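Tyrosyl-tRNA synthetase (Pyrococcus horikoshii, PDB 2CYC) catalyses the attachment of tyrosine to its tRNA in two steps, first activating the amino acid with ATP and then transferring it to the acceptor end. Local coordinates at residues A[7-10]-A[11-14]; A[24-27]-A[28-32]; A[86-89]-A[90-93]. All coordinates share one frame; numbering follows the deposited sequence.

Contact 1: residues A[7-10]-A[11-14]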
ATOM      1  N   ILE A   7     -10.708 -15.769 -31.691  1.00 19.16           N
ATOM      2  CA  ILE A   7     -11.495 -14.692 -31.115  1.00 20.09           C
ATOM      3  C   ILE A   7     -12.814 -15.228 -30.587  1.00 18.98           C
ATOM      4  O   ILE A   7     -13.219 -14.896 -29.475  1.00 18.26           O
ATOM      5  CB  ILE A   7     -11.772 -13.593 -32.163  1.00 23.72           C
ATOM      6  CG1 ILE A   7     -10.471 -12.826 -32.435  1.00 27.12           C
ATOM      7  CG2 ILE A   7     -12.900 -12.671 -31.679  1.00 18.03           C
ATOM      8  CD1 ILE A   7     -10.568 -11.766 -33.535  1.00 22.67           C
ATOM      9  N   ASN A   8     -13.479 -16.072 -31.373  1.00 16.72           N
ATOM     10  CA  ASN A   8     -14.761 -16.632 -30.947  1.00 20.30           C
ATOM     11  C   ASN A   8     -14.644 -17.480 -29.682  1.00 21.03           C
ATOM     12  O   ASN A   8     -15.556 -17.502 -28.864  1.00 19.44           O
ATOM     13  CB  ASN A   8     -15.392 -17.482 -32.055  1.00 22.85           C
ATOM     14  CG  ASN A   8     -15.959 -16.644 -33.181  1.00 28.39           C
ATOM     15  OD1 ASN A   8     -16.245 -15.459 -33.007  1.00 29.10           O
ATOM     16  ND2 ASN A   8     -16.142 -17.262 -34.340  1.00 30.73           N
ATOM     17  N   LEU A   9     -13.536 -18.197 -29.532  1.00 21.30           N
ATOM     18  CA  LEU A   9     -13.331 -19.015 -28.337  1.00 21.97           C
ATOM     19  C   LEU A   9     -13.273 -18.085 -27.115  1.00 21.36           C
ATOM     20  O   LEU A   9     -13.809 -18.401 -26.050  1.00 24.00           O
ATOM     21  CB  LEU A   9     -12.017 -19.805 -28.444  1.00 21.04           C
ATOM     22  CG  LEU A   9     -11.927 -21.320 -28.721  1.00 29.02           C
ATOM     23  CD1 LEU A   9     -13.282 -21.986 -28.696  1.00 22.17           C
ATOM     24  CD2 LEU A   9     -11.235 -21.541 -30.060  1.00 19.54           C
ATOM     25  N   VAL A  10     -12.619 -16.934 -27.265  1.00 17.22           N
ATOM     26  CA  VAL A  10     -12.516 -15.994 -26.148  1.00 20.26           C
ATOM     27  C   VAL A  10     -13.882 -15.364 -25.875  1.00 21.55           C
ATOM     28  O   VAL A  10     -14.286 -15.186 -24.724  1.00 16.38           O
ATOM     29  CB  VAL A  10     -11.490 -14.874 -26.456  1.00 18.39           C
ATOM     30  CG1 VAL A  10     -11.523 -13.795 -25.360  1.00 18.59           C
ATOM     31  CG2 VAL A  10     -10.101 -15.468 -26.564  1.00 15.17           C
ATOM     32  N   LEU A  11     -14.594 -15.059 -26.955  1.00 22.81           N
ATOM     33  CA  LEU A  11     -15.904 -14.423 -26.890  1.00 26.14           C
ATOM     34  C   LEU A  11     -17.093 -15.296 -26.483  1.00 23.91           C
ATOM     35  O   LEU A  11     -18.066 -14.784 -25.941  1.00 24.07           O
ATOM     36  CB  LEU A  11     -16.205 -13.766 -28.242  1.00 30.37           C
ATOM     37  CG  LEU A  11     -15.616 -12.378 -28.513  1.00 36.52           C
ATOM     38  CD1 LEU A  11     -16.407 -11.349 -27.740  1.00 38.67           C
ATOM     39  CD2 LEU A  11     -14.142 -12.325 -28.116  1.00 36.76           C
ATOM     40  N   LYS A  12     -17.024 -16.599 -26.715  1.00 24.06           N
ATOM     41  CA  LYS A  12     -18.159 -17.457 -26.387  1.00 24.08           C
ATOM     42  C   LYS A  12     -18.572 -17.459 -24.917  1.00 28.03           C
ATOM     43  O   LYS A  12     -17.733 -17.320 -24.014  1.00 18.18           O
ATOM     44  CB  LYS A  12     -17.897 -18.892 -26.845  1.00 27.50           C
ATOM     45  CG  LYS A  12     -16.649 -19.508 -26.265  1.00 33.16           C
ATOM     46  CD  LYS A  12     -16.431 -20.939 -26.768  1.00 41.44           C
ATOM     47  CE  LYS A  12     -17.479 -21.904 -26.225  1.00 36.96           C
ATOM     48  NZ  LYS A  12     -17.024 -23.317 -26.321  1.00 34.74           N
ATOM     49  N   LYS A  13     -19.879 -17.615 -24.689  1.00 20.44           N
ATOM     50  CA  LYS A  13     -20.427 -17.638 -23.336  1.00 24.32           C
ATOM     51  C   LYS A  13     -19.682 -18.681 -22.536  1.00 19.16           C
ATOM     52  O   LYS A  13     -19.265 -19.695 -23.079  1.00 21.54           O
ATOM     53  CB  LYS A  13     -21.922 -17.971 -23.359  1.00 24.86           C
ATOM     54  CG  LYS A  13     -22.774 -16.829 -23.869  1.00 32.80           C
ATOM     55  CD  LYS A  13     -24.261 -17.123 -23.734  1.00 47.79           C
ATOM     56  CE  LYS A  13     -25.060 -15.821 -23.694  1.00 49.90           C
ATOM     57  NZ  LYS A  13     -24.687 -14.884 -24.791  1.00 50.40           N
ATOM     58  N   PRO A  14     -19.583 -18.491 -21.215  1.00 19.71           N
ATOM     59  CA  PRO A  14     -20.126 -17.381 -20.422  1.00 17.44           C
ATOM     60  C   PRO A  14     -19.466 -15.997 -20.501  1.00 17.08           C
ATOM     61  O   PRO A  14     -19.731 -15.147 -19.656  1.00 17.11           O
ATOM     62  CB  PRO A  14     -20.109 -17.949 -19.006  1.00 18.29           C
ATOM     63  CG  PRO A  14     -18.816 -18.725 -19.009  1.00 21.81           C
ATOM     64  CD  PRO A  14     -18.872 -19.453 -20.352  1.00 19.33           C
TER
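K12 folds its side chain back along the last turn of helix 3-11, beside L9. Its CB lies 3.4 Å from N8 O. The first torsion (chi1 57°) sets CG between the backbone N and the carbonyl carbon, which brings CG to 3.1 Å from L9 O. CD then meets the side chain of L9, with CD1 of L9 3.8 Å from CD of K12. The two chains run side by side and point the same way. The bend at chi3 (-69°) turns CE and NZ away from the line of the first three carbons, and NZ makes salt bridges with E300 and with D60 of helix 48-63. The aliphatic part of K12 therefore lies along the helix end.

The backbone closes the turn with two bonds. L11 N gives its hydrogen to I7 O at 2.9 Å. K12 N reaches N8 O at 2.8 Å, but this bond is bent, with an N-H...O angle of 137°. I7 and L11 lie side by side on another side of the turn, where CG2 of I7 meets CD2 of L11 at 3.8 Å. V10 is buried, and its CB is 4.0 Å from the same CD2 of L11.

K12 is the first residue to leave helical torsions. The arrangement is that of a helix C-terminus whose carbonyls L9 O and V10 O are held by K57 of helix 48-63 and, for V10 O, also by T15 OG1, beside the short loop that leads to strand 15-19.

Contact 2: residues A[24-27]-A[28-32]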
ATOM      1  N   LEU A  24      -7.623  -7.445 -28.505  1.00 18.51           N
ATOM      2  CA  LEU A  24      -7.453  -8.894 -28.497  1.00 19.16           C
ATOM      3  C   LEU A  24      -6.962  -9.358 -29.862  1.00 22.00           C
ATOM      4  O   LEU A  24      -6.018 -10.145 -29.967  1.00 22.74           O
ATOM      5  CB  LEU A  24      -8.788  -9.579 -28.169  1.00 17.51           C
ATOM      6  CG  LEU A  24      -8.840 -11.107 -28.305  1.00 24.91           C
ATOM      7  CD1 LEU A  24      -7.974 -11.770 -27.227  1.00 17.66           C
ATOM      8  CD2 LEU A  24     -10.291 -11.569 -28.192  1.00 19.75           C
ATOM      9  N   ARG A  25      -7.623  -8.874 -30.910  1.00 24.64           N
ATOM     10  CA  ARG A  25      -7.265  -9.231 -32.275  1.00 23.56           C
ATOM     11  C   ARG A  25      -5.841  -8.762 -32.557  1.00 19.24           C
ATOM     12  O   ARG A  25      -5.049  -9.470 -33.170  1.00 19.78           O
ATOM     13  CB  ARG A  25      -8.251  -8.586 -33.253  1.00 23.31           C
ATOM     14  CG  ARG A  25      -7.898  -8.769 -34.728  1.00 22.65           C
ATOM     15  CD  ARG A  25      -9.018  -8.218 -35.588  1.00 22.83           C
ATOM     16  NE  ARG A  25      -8.648  -8.080 -36.989  1.00 24.92           N
ATOM     17  CZ  ARG A  25      -9.463  -7.582 -37.913  1.00 27.20           C
ATOM     18  NH1 ARG A  25      -9.058  -7.481 -39.167  1.00 23.07           N
ATOM     19  NH2 ARG A  25     -10.686  -7.184 -37.575  1.00 21.57           N
ATOM     20  N   HIS A  26      -5.530  -7.558 -32.099  1.00 17.68           N
ATOM     21  CA  HIS A  26      -4.203  -6.992 -32.259  1.00 22.54           C
ATOM     22  C   HIS A  26      -3.178  -7.939 -31.622  1.00 24.37           C
ATOM     23  O   HIS A  26      -2.166  -8.276 -32.240  1.00 25.73           O
ATOM     24  CB  HIS A  26      -4.156  -5.618 -31.584  1.00 25.85           C
ATOM     25  CG  HIS A  26      -2.803  -4.977 -31.596  1.00 32.22           C
ATOM     26  ND1 HIS A  26      -2.119  -4.701 -32.761  1.00 32.40           N
ATOM     27  CD2 HIS A  26      -2.016  -4.542 -30.584  1.00 28.75           C
ATOM     28  CE1 HIS A  26      -0.970  -4.121 -32.467  1.00 30.14           C
ATOM     29  NE2 HIS A  26      -0.883  -4.011 -31.152  1.00 35.79           N
ATOM     30  N   LEU A  27      -3.442  -8.374 -30.390  1.00 21.84           N
ATOM     31  CA  LEU A  27      -2.518  -9.285 -29.718  1.00 24.44           C
ATOM     32  C   LEU A  27      -2.327 -10.581 -30.505  1.00 22.81           C
ATOM     33  O   LEU A  27      -1.213 -11.083 -30.606  1.00 20.02           O
ATOM     34  CB  LEU A  27      -2.997  -9.616 -28.302  1.00 21.40           C
ATOM     35  CG  LEU A  27      -3.085  -8.461 -27.300  1.00 29.85           C
ATOM     36  CD1 LEU A  27      -3.204  -9.033 -25.891  1.00 30.97           C
ATOM     37  CD2 LEU A  27      -1.852  -7.579 -27.405  1.00 25.44           C
ATOM     38  N   PHE A  28      -3.415 -11.133 -31.042  1.00 19.71           N
ATOM     39  CA  PHE A  28      -3.322 -12.361 -31.826  1.00 23.83           C
ATOM     40  C   PHE A  28      -2.470 -12.129 -33.070  1.00 26.89           C
ATOM     41  O   PHE A  28      -1.561 -12.909 -33.364  1.00 26.06           O
ATOM     42  CB  PHE A  28      -4.715 -12.848 -32.252  1.00 20.44           C
ATOM     43  CG  PHE A  28      -5.456 -13.620 -31.180  1.00 22.30           C
ATOM     44  CD1 PHE A  28      -6.846 -13.526 -31.074  1.00 23.26           C
ATOM     45  CD2 PHE A  28      -4.774 -14.456 -30.299  1.00 21.09           C
ATOM     46  CE1 PHE A  28      -7.549 -14.254 -30.103  1.00 17.70           C
ATOM     47  CE2 PHE A  28      -5.466 -15.193 -29.322  1.00 22.55           C
ATOM     48  CZ  PHE A  28      -6.858 -15.089 -29.228  1.00 22.09           C
ATOM     49  N   GLU A  29      -2.756 -11.042 -33.784  1.00 23.47           N
ATOM     50  CA  GLU A  29      -2.040 -10.714 -35.013  1.00 27.03           C
ATOM     51  C   GLU A  29      -0.549 -10.447 -34.872  1.00 28.86           C
ATOM     52  O   GLU A  29       0.239 -10.914 -35.695  1.00 29.23           O
ATOM     53  CB  GLU A  29      -2.703  -9.521 -35.709  1.00 24.93           C
ATOM     54  CG  GLU A  29      -4.026  -9.873 -36.377  1.00 37.86           C
ATOM     55  CD  GLU A  29      -4.644  -8.706 -37.136  1.00 43.22           C
ATOM     56  OE1 GLU A  29      -5.775  -8.864 -37.665  1.00 39.10           O
ATOM     57  OE2 GLU A  29      -4.000  -7.635 -37.207  1.00 44.16           O
ATOM     58  N   ILE A  30      -0.151  -9.713 -33.834  1.00 27.44           N
ATOM     59  CA  ILE A  30       1.261  -9.395 -33.650  1.00 24.12           C
ATOM     60  C   ILE A  30       2.032 -10.519 -32.976  1.00 25.30           C
ATOM     61  O   ILE A  30       3.242 -10.426 -32.795  1.00 26.75           O
ATOM     62  CB  ILE A  30       1.429  -8.109 -32.822  1.00 28.93           C
ATOM     63  CG1 ILE A  30       0.938  -8.351 -31.389  1.00 22.23           C
ATOM     64  CG2 ILE A  30       0.655  -6.967 -33.489  1.00 25.43           C
ATOM     65  CD1 ILE A  30       0.877  -7.106 -30.537  1.00 19.11           C
ATOM     66  N   GLY A  31       1.327 -11.580 -32.607  1.00 22.11           N
ATOM     67  CA  GLY A  31       1.978 -12.700 -31.955  1.00 25.43           C
ATOM     68  C   GLY A  31       2.476 -12.378 -30.557  1.00 29.22           C
ATOM     69  O   GLY A  31       3.490 -12.914 -30.108  1.00 28.45           O
ATOM     70  N   ALA A  32       1.770 -11.497 -29.857  1.00 26.08           N
ATOM     71  CA  ALA A  32       2.167 -11.146 -28.501  1.00 24.25           C
ATOM     72  C   ALA A  32       2.004 -12.360 -27.583  1.00 19.73           C
ATOM     73  O   ALA A  32       1.249 -13.283 -27.884  1.00 18.18           O
ATOM     74  CB  ALA A  32       1.314  -9.989 -27.997  1.00 26.11           C
TER
HETATM   75  O   HOH W   1      -6.463  -7.877 -40.187  1.00 47.22           O
HETATM   76  O   HOH W   2      -0.551 -13.535 -29.880  1.00 21.79           O
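F28, E29 and I30 give their backbone N-H groups to the carbonyl oxygens of L24, R25 and H26, in regular alpha-helical steps. Helix 21-30 then stops in a Schellman motif. G31 takes a positive phi, and A32 N turns back to L27 O at 3.1 Å. G31 N makes the second bond of the motif, to F28 O at 3.3 Å. A water also donates to L27 O and to A32 O. The apolar contact usual for this motif is present too, with CD2 of L27 4.0 Å from CB of A32.

I30 sits beside the same leucine, its CD1 4.2 Å from CD2 of L27. It also reaches H26. Its chi1 of 67° and an extended chi2 together carry CD1 over one face of the imidazole, and CG2 lies near CE1 of H26. The distance from CD1 of I30 to the ring centroid of H26 is 3.9 Å, a CH-pi contact offset toward the rim of the ring.

L24 and F28 are buried and lie side by side, with CD1 of L24 3.8 Å from CE1 of F28. Helix 3-11 packs against both: V10 touches L24, while I3 and R6 touch F28. L27 faces L216 and V219 of strand 214-223. This side of the helix thus joins the N-terminal helix to the sheet.

R25 and E29 form a salt bridge on the exposed side. The arginine chain is extended from CG to NE, and NE reaches OE1 of E29 at 3.1 Å. The bond is nearly straight (174°). OE1 lies in the guanidinium plane, yet the N-H meets it from above the carboxylate plane; the two planes are 73° apart. A water accepts from NH1 of R25 at 2.8 Å and donates to that same OE1 of E29.

Contact 3: residues A[86-89]-A[90-93]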
ATOM      1  N   ASP A  86      -6.846 -16.029   9.137  1.00 29.23           N
ATOM      2  CA  ASP A  86      -5.724 -16.900   9.484  1.00 29.71           C
ATOM      3  C   ASP A  86      -5.012 -17.297   8.188  1.00 29.95           C
ATOM      4  O   ASP A  86      -5.384 -18.274   7.527  1.00 31.95           O
ATOM      5  CB  ASP A  86      -6.229 -18.154  10.220  1.00 30.46           C
ATOM      6  CG  ASP A  86      -5.094 -18.996  10.805  1.00 38.93           C
ATOM      7  OD1 ASP A  86      -4.055 -19.179  10.126  1.00 36.88           O
ATOM      8  OD2 ASP A  86      -5.246 -19.490  11.947  1.00 40.99           O
ATOM      9  N   LEU A  87      -3.990 -16.530   7.827  1.00 29.64           N
ATOM     10  CA  LEU A  87      -3.229 -16.784   6.608  1.00 28.25           C
ATOM     11  C   LEU A  87      -2.800 -18.244   6.480  1.00 28.71           C
ATOM     12  O   LEU A  87      -2.844 -18.811   5.390  1.00 29.47           O
ATOM     13  CB  LEU A  87      -1.999 -15.870   6.560  1.00 20.03           C
ATOM     14  CG  LEU A  87      -1.113 -15.976   5.313  1.00 20.01           C
ATOM     15  CD1 LEU A  87      -1.954 -15.738   4.058  1.00 19.63           C
ATOM     16  CD2 LEU A  87       0.008 -14.950   5.401  1.00 24.44           C
ATOM     17  N   GLU A  88      -2.387 -18.846   7.594  1.00 26.72           N
ATOM     18  CA  GLU A  88      -1.953 -20.243   7.610  1.00 28.44           C
ATOM     19  C   GLU A  88      -3.063 -21.171   7.117  1.00 29.54           C
ATOM     20  O   GLU A  88      -2.825 -22.056   6.293  1.00 27.87           O
ATOM     21  CB  GLU A  88      -1.585 -20.665   9.031  1.00 35.45           C
ATOM     22  CG  GLU A  88      -0.506 -19.837   9.675  1.00 53.11           C
ATOM     23  CD  GLU A  88       0.843 -20.481   9.532  1.00 61.14           C
ATOM     24  OE1 GLU A  88       1.254 -20.727   8.377  1.00 68.68           O
ATOM     25  OE2 GLU A  88       1.488 -20.743  10.574  1.00 62.33           O
ATOM     26  N   VAL A  89      -4.267 -20.981   7.654  1.00 21.08           N
ATOM     27  CA  VAL A  89      -5.402 -21.802   7.270  1.00 26.63           C
ATOM     28  C   VAL A  89      -5.783 -21.515   5.820  1.00 24.81           C
ATOM     29  O   VAL A  89      -6.146 -22.429   5.071  1.00 22.20           O
ATOM     30  CB  VAL A  89      -6.613 -21.550   8.200  1.00 30.18           C
ATOM     31  CG1 VAL A  89      -7.824 -22.332   7.712  1.00 29.77           C
ATOM     32  CG2 VAL A  89      -6.262 -21.984   9.626  1.00 30.03           C
ATOM     33  N   ILE A  90      -5.700 -20.242   5.434  1.00 21.99           N
ATOM     34  CA  ILE A  90      -6.007 -19.837   4.069  1.00 21.92           C
ATOM     35  C   ILE A  90      -5.105 -20.608   3.105  1.00 22.54           C
ATOM     36  O   ILE A  90      -5.568 -21.168   2.111  1.00 22.41           O
ATOM     37  CB  ILE A  90      -5.792 -18.312   3.899  1.00 21.43           C
ATOM     38  CG1 ILE A  90      -6.977 -17.570   4.520  1.00 19.51           C
ATOM     39  CG2 ILE A  90      -5.614 -17.940   2.417  1.00 13.93           C
ATOM     40  CD1 ILE A  90      -6.744 -16.073   4.707  1.00 24.25           C
ATOM     41  N   GLN A  91      -3.819 -20.663   3.432  1.00 19.55           N
ATOM     42  CA  GLN A  91      -2.852 -21.356   2.590  1.00 26.32           C
ATOM     43  C   GLN A  91      -3.054 -22.870   2.513  1.00 28.09           C
ATOM     44  O   GLN A  91      -2.882 -23.477   1.454  1.00 26.89           O
ATOM     45  CB  GLN A  91      -1.433 -21.001   3.052  1.00 23.12           C
ATOM     46  CG  GLN A  91      -1.067 -19.568   2.647  1.00 23.70           C
ATOM     47  CD  GLN A  91       0.244 -19.067   3.232  1.00 26.25           C
ATOM     48  OE1 GLN A  91       0.918 -18.223   2.634  1.00 25.23           O
ATOM     49  NE2 GLN A  91       0.600 -19.563   4.403  1.00 23.63           N
ATOM     50  N   GLU A  92      -3.444 -23.477   3.625  1.00 26.20           N
ATOM     51  CA  GLU A  92      -3.669 -24.911   3.634  1.00 26.73           C
ATOM     52  C   GLU A  92      -4.895 -25.227   2.778  1.00 28.36           C
ATOM     53  O   GLU A  92      -4.888 -26.172   1.980  1.00 21.65           O
ATOM     54  CB  GLU A  92      -3.885 -25.405   5.068  1.00 25.54           C
ATOM     55  CG  GLU A  92      -4.485 -26.798   5.119  1.00 38.13           C
ATOM     56  CD  GLU A  92      -4.423 -27.422   6.495  1.00 41.75           C
ATOM     57  OE1 GLU A  92      -4.656 -26.698   7.490  1.00 42.92           O
ATOM     58  OE2 GLU A  92      -4.156 -28.642   6.576  1.00 48.47           O
ATOM     59  N   VAL A  93      -5.945 -24.426   2.957  1.00 23.38           N
ATOM     60  CA  VAL A  93      -7.184 -24.592   2.208  1.00 22.45           C
ATOM     61  C   VAL A  93      -6.950 -24.400   0.712  1.00 21.05           C
ATOM     62  O   VAL A  93      -7.450 -25.167  -0.109  1.00 16.80           O
ATOM     63  CB  VAL A  93      -8.261 -23.581   2.673  1.00 22.83           C
ATOM     64  CG1 VAL A  93      -9.435 -23.586   1.705  1.00 16.36           C
ATOM     65  CG2 VAL A  93      -8.744 -23.940   4.087  1.00 23.54           C
TER
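I90 donates its backbone N-H to D86 O at 2.9 Å, in the first turn of helix 87-108. Q91, E92 and V93 repeat the step to L87, E88 and V89. Between the side chains, CG1 of V89 meets CG2 of V93 at 4.1 Å. V93 CG2 also lies 3.2 Å from V89 O. CG of Q91 rests 3.4 Å from L87 O, with the methyl group CD1 of L87 nearby.

D86 starts this turn as its N-cap. It swings its carboxylate away from its own N (chi1 -171°), and with chi2 -42° OD1 comes back to accept from V89 N at 3.1 Å. The N-H meets OD1 from well above the carboxylate plane. This bond satisfies an N-H that the first helical turn cannot pair with its own carbonyls.

Farther out, E92 makes a salt bridge with K96, while on the second subunit Q132 packs on L87 and R205 makes a long, weak ion pair with E88. L87 and I90, whose side chain is about 11 Å from the bound tyrosine, lean on helix 74-79, while E92 and V93 touch helix 363-370 near the C-terminus.

How the contacts relate
The contacts follow the chain in the order 1, 2, 3. Contact 1 ends helix 3-11 and contact 2 ends helix 21-30, with strand 15-19 between them. Their centres are about 16 Å apart and they touch: L11 packs on L24, and I7 packs on R25 and F28. Contact 1 runs into strand 15-19 and contact 2 packs on its partner, strand 214-223. Contact 3 opens helix 87-108 instead. It lies about 34 Å from contact 1, across the chain's centre, and about 39 Å from contact 2, both centre to centre. The first two contacts pack the N-terminal region together, away from the annotated sites. Contact 3 reaches the dimer partner.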